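Local structure of putative ribose 5-phosphate isomerase (Leishmania infantum, 6FXW) at residues D25-S30 with S34-M39; H20-D25 with S118-I123. The protein probably catalyses the interconversion of ribose 5-phosphate and ribulose 5-phosphate in the pentose phosphate pathway, as a type B isomerase. All coordinates share one frame; numbering follows the deposited sequence. Where two conformers were deposited one is given.

Interaction 1 (D25-S30 with S34-M39)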
# COMPACT_ATOMS: atom_id res chain seq x y z
N ASP A 25 -10.62 17.85 10.38
CA ASP A 25 -12.01 17.72 9.90
C ASP A 25 -12.45 16.29 9.77
O ASP A 25 -13.58 15.90 10.14
CB ASP A 25 -12.22 18.42 8.56
CG ASP A 25 -12.13 19.92 8.64
OD1 ASP A 25 -12.20 20.47 9.73
OD2 ASP A 25 -11.83 20.55 7.63
N MET A 26 -11.58 15.42 9.25
CA MET A 26 -11.88 13.96 9.24
C MET A 26 -12.12 13.32 10.57
O MET A 26 -12.98 12.42 10.73
CB MET A 26 -10.76 13.17 8.54
CG MET A 26 -10.52 13.58 7.15
SD MET A 26 -9.04 12.67 6.51
CE MET A 26 -9.51 13.09 4.97
N VAL A 27 -11.30 13.70 11.56
CA VAL A 27 -11.45 13.19 12.86
C VAL A 27 -12.84 13.59 13.40
O VAL A 27 -13.56 12.76 13.94
CB VAL A 27 -10.35 13.65 13.81
CG1 VAL A 27 -10.62 13.13 15.21
CG2 VAL A 27 -8.98 13.18 13.30
N ASN A 28 -13.18 14.85 13.27
CA ASN A 28 -14.47 15.34 13.77
C ASN A 28 -15.63 14.64 13.02
O ASN A 28 -16.61 14.19 13.63
CB ASN A 28 -14.52 16.87 13.60
CG ASN A 28 -13.80 17.59 14.74
OD1 ASN A 28 -13.95 17.21 15.91
ND2 ASN A 28 -13.01 18.59 14.40
N ALA A 29 -15.45 14.46 11.72
CA ALA A 29 -16.55 13.90 10.90
C ALA A 29 -16.70 12.41 11.09
O ALA A 29 -17.70 11.81 10.66
CB ALA A 29 -16.30 14.22 9.46
N SER A 30 -15.77 11.79 11.78
CA SER A 30 -15.81 10.36 11.95
C SER A 30 -16.96 9.93 12.88
O SER A 30 -17.30 8.76 12.90
CB SER A 30 -14.50 9.86 12.56
OG SER A 30 -14.42 10.14 13.95
N SER A 34 -14.95 12.87 20.71
CA SER A 34 -15.66 13.92 21.49
C SER A 34 -14.93 15.20 21.52
O SER A 34 -15.53 16.22 21.91
CB SER A 34 -15.80 13.43 22.92
OG SER A 34 -14.59 13.08 23.53
N LYS A 35 -13.64 15.20 21.24
CA LYS A 35 -12.83 16.39 21.18
C LYS A 35 -11.61 16.08 20.32
O LYS A 35 -11.14 14.94 20.39
CB LYS A 35 -12.31 16.71 22.56
CG LYS A 35 -11.34 17.86 22.66
CD LYS A 35 -12.01 19.14 22.67
CE LYS A 35 -10.97 20.22 23.08
NZ LYS A 35 -11.74 21.50 23.16
N VAL A 36 -11.14 17.02 19.52
CA VAL A 36 -9.90 16.91 18.77
C VAL A 36 -9.07 18.10 19.14
O VAL A 36 -9.51 19.27 18.98
CB VAL A 36 -10.10 16.81 17.25
CG1 VAL A 36 -8.80 16.38 16.62
CG2 VAL A 36 -11.24 15.87 16.94
N MET A 37 -7.84 17.87 19.60
CA MET A 37 -6.91 18.92 20.00
C MET A 37 -5.69 18.90 19.09
O MET A 37 -5.02 17.86 18.99
CB MET A 37 -6.42 18.66 21.45
CG MET A 37 -7.48 18.85 22.50
SD MET A 37 -7.21 17.89 24.02
CE MET A 37 -7.55 16.25 23.48
N TYR A 38 -5.33 20.01 18.45
CA TYR A 38 -4.21 20.10 17.56
C TYR A 38 -2.97 20.52 18.23
O TYR A 38 -3.00 21.63 18.87
CB TYR A 38 -4.53 21.05 16.40
CG TYR A 38 -3.39 21.22 15.45
CD1 TYR A 38 -2.92 20.16 14.68
CD2 TYR A 38 -2.70 22.45 15.30
CE1 TYR A 38 -1.88 20.26 13.86
CE2 TYR A 38 -1.67 22.59 14.44
CZ TYR A 38 -1.23 21.48 13.64
OH TYR A 38 -0.19 21.65 12.83
N MET A 39 -1.94 19.73 18.21
CA MET A 39 -0.71 20.05 18.81
C MET A 39 0.43 19.98 18.01
O MET A 39 1.46 19.72 18.55
CB MET A 39 -0.42 19.17 20.07
CG MET A 39 -1.60 18.46 20.63
SD MET A 39 -1.13 17.49 22.04
CE MET A 39 -2.59 17.85 22.93
O HOH W 1 -11.81 20.38 16.72

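Interaction 2 (H20-D25 with S118-I123)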
# COMPACT_ATOMS: atom_id res chain seq x y z
N HIS A 20 -3.30 19.86 7.79
CA HIS A 20 -3.67 19.46 9.13
C HIS A 20 -5.15 19.76 9.41
O HIS A 20 -5.83 19.05 10.16
CB HIS A 20 -2.75 20.07 10.26
CG HIS A 20 -3.02 21.54 10.57
ND1 HIS A 20 -2.40 22.55 9.89
CD2 HIS A 20 -3.68 22.12 11.59
CE1 HIS A 20 -2.73 23.71 10.44
NE2 HIS A 20 -3.51 23.48 11.48
N GLN A 21 -5.65 20.90 8.90
CA GLN A 21 -7.06 21.18 9.19
C GLN A 21 -8.02 20.19 8.50
O GLN A 21 -8.96 19.78 9.08
CB GLN A 21 -7.40 22.61 8.72
CG GLN A 21 -8.86 22.98 9.08
CD GLN A 21 -9.15 22.97 10.58
OE1 GLN A 21 -8.42 23.62 11.34
NE2 GLN A 21 -10.14 22.20 11.02
N GLU A 22 -7.63 19.77 7.30
CA GLU A 22 -8.37 18.67 6.59
C GLU A 22 -8.39 17.38 7.39
O GLU A 22 -9.39 16.71 7.53
CB GLU A 22 -7.80 18.52 5.19
CG GLU A 22 -8.42 17.41 4.35
CD GLU A 22 -7.91 17.32 2.90
OE1 GLU A 22 -6.94 17.98 2.47
OE2 GLU A 22 -8.54 16.48 2.20
N ILE A 23 -7.25 17.06 8.00
CA ILE A 23 -7.19 15.87 8.87
C ILE A 23 -8.06 16.03 10.12
O ILE A 23 -8.78 15.13 10.53
CB ILE A 23 -5.70 15.53 9.21
CG1 ILE A 23 -4.97 15.23 7.90
CG2 ILE A 23 -5.66 14.44 10.23
CD1 ILE A 23 -3.44 15.11 8.02
N MET A 24 -8.01 17.21 10.75
CA MET A 24 -8.84 17.46 11.94
C MET A 24 -10.29 17.34 11.57
O MET A 24 -11.05 16.74 12.30
CB MET A 24 -8.63 18.86 12.49
CG MET A 24 -7.36 18.97 13.26
SD MET A 24 -7.06 20.69 13.67
CE MET A 24 -8.34 21.13 14.84
N ASP A 25 -10.62 17.85 10.38
CA ASP A 25 -12.01 17.72 9.90
C ASP A 25 -12.45 16.29 9.77
O ASP A 25 -13.58 15.90 10.14
CB ASP A 25 -12.22 18.42 8.56
CG ASP A 25 -12.13 19.92 8.64
OD1 ASP A 25 -12.20 20.47 9.73
OD2 ASP A 25 -11.83 20.55 7.63
N SER A 118 0.61 8.20 2.22
CA SER A 118 -0.82 7.81 2.16
C SER A 118 -1.59 9.00 1.63
O SER A 118 -1.51 10.12 2.15
CB SER A 118 -1.33 7.47 3.52
OG SER A 118 -0.66 6.33 4.03
N GLY A 119 -2.45 8.77 0.61
CA GLY A 119 -3.39 9.79 0.20
C GLY A 119 -4.51 10.05 1.18
O GLY A 119 -4.74 9.27 2.09
N MET A 120 -5.17 11.18 0.99
CA MET A 120 -6.16 11.62 1.96
C MET A 120 -7.37 10.77 2.11
O MET A 120 -7.87 10.60 3.24
CB MET A 120 -6.63 13.05 1.66
CG MET A 120 -5.54 14.06 1.92
SD MET A 120 -5.34 14.28 3.74
CE MET A 120 -3.74 14.83 3.75
N GLU A 121 -7.82 10.07 1.08
CA GLU A 121 -8.93 9.18 1.28
C GLU A 121 -8.54 7.91 2.04
O GLU A 121 -9.33 7.34 2.78
CB GLU A 121 -9.65 8.82 -0.06
CG GLU A 121 -10.52 10.00 -0.55
CD GLU A 121 -11.50 10.57 0.47
OE1 GLU A 121 -12.11 9.77 1.18
OE2 GLU A 121 -11.54 11.83 0.66
N VAL A 122 -7.29 7.46 1.83
CA VAL A 122 -6.78 6.36 2.63
C VAL A 122 -6.60 6.81 4.09
O VAL A 122 -6.96 6.07 4.99
CB VAL A 122 -5.46 5.83 2.00
CG1 VAL A 122 -4.70 4.90 2.94
CG2 VAL A 122 -5.78 5.15 0.71
N ILE A 123 -6.09 8.03 4.29
CA ILE A 123 -6.00 8.56 5.66
C ILE A 123 -7.38 8.63 6.31
O ILE A 123 -7.50 8.26 7.49
CB ILE A 123 -5.32 9.90 5.65
CG1 ILE A 123 -3.82 9.74 5.33
CG2 ILE A 123 -5.48 10.70 6.96
CD1 ILE A 123 -3.04 10.99 5.07

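Interaction 1 (D25-S30 with S34-M39)
V36 of the strand reaches the helix through one methyl group. Its CG2 meets both V27 and N28. V36 CG2 lies 3.3 Å from V27 CG1, tighter than usual for two methyl carbons. The other branch is looser, with V36 CG1 4.0 Å from V27 CG1. The two valine side chains lie at a slant to each other. V27 presents CG1 to V36 because that branch stands anti to the backbone N (chi1 177°). N28 adds a polar neighbour: its OD1 is 3.2 Å from V36 CG2. This is packing of an amide oxygen on a methyl, and no direct hydrogen bond joins the segments.

A water forms a second link outside this apolar patch. It accepts from N28 ND2 at 3.2 Å and donates a weak bond to V36 O at 3.4 Å. The N28 amide thus works with both ends, its oxygen over the methyl and its nitrogen toward the water.

Further out, S30 folds back on the helix. Its OG donates to V27 O at 2.8 Å, tilted 20° from the carbonyl plane. S30 N also donates to V27 O, at 3.2 Å, so one carbonyl takes two donors. S30 OG also bonds A32 N in the connection to the strand.

The contact closes the second half of a beta-alpha-beta unit made of strand 6-12, helix 20-29 and strand 33-38. Strand 33-38 is an outermost strand of the chain's parallel sheet. K35 and M37 bond through their backbones to V8 of strand 6-12. V27 also packs on I127, so it sits between the sheet edge and helix 120-131.

Interaction 2 (H20-D25 with S118-I123)
M120 meets E22 and I23 across two neighbouring helices. The apolar part is small: M120 SD lies 4.3 Å from I23 CG1. M120 is bent at chi2 (-74°); this brings CG and SD to E22, and SD to I23.

The mixed part involves the E22 carboxylate. E22 is extended, with CG anti to the backbone N (chi1 178°), and OE2 comes to 3.9 Å from M120 CG. E22 CD is 4.1 Å from M120 SD.

No hydrogen bond crosses between the two segments. Within 20-25, Q21 NE2 donates to D25 OD1 at 3.0 Å, one helical turn on. G119 is the N-cap of helix 120-131, and its O accepts from I123 N. The backbone of G119 and E121 also bonds a second subunit.

Helices 20-29 and 120-131 pack side by side next to the parallel sheet, in an alpha/beta fold of the LacAB/RpiB family. I23 also touches L10 of strand 6-12.

Charges do not pair across the contact. E22 OE2 and E121 OE2 are 5.7 Å apart, while E121 OE1 forms a salt bridge with R124. The two segments therefore meet by van der Waals packing, and the two acids may repel each other mildly.

In the fold
Helix 20-29 serves both contacts, and D25 lies in both residue ranges. One part of the helix faces strand 33-38 in interaction 1; another faces helix 120-131 in interaction 2. The two centres lie about 11 Å apart. In sequence, interaction 1 is local and nested within the much longer loop that interaction 2 closes. M26, in the helical segment of interaction 1, packs on segment 118-123 of interaction 2: its CE is 3.4 Å from M120 O, and its SD is 4.1 Å from I123 CG2. Near the C-terminal end of strand 33-38, the Y38 ring stacks on H20, with Y38 CZ 3.3 Å from H20 CD2. Helix 20-29 thus packs on both the edge strand and helix 120-131.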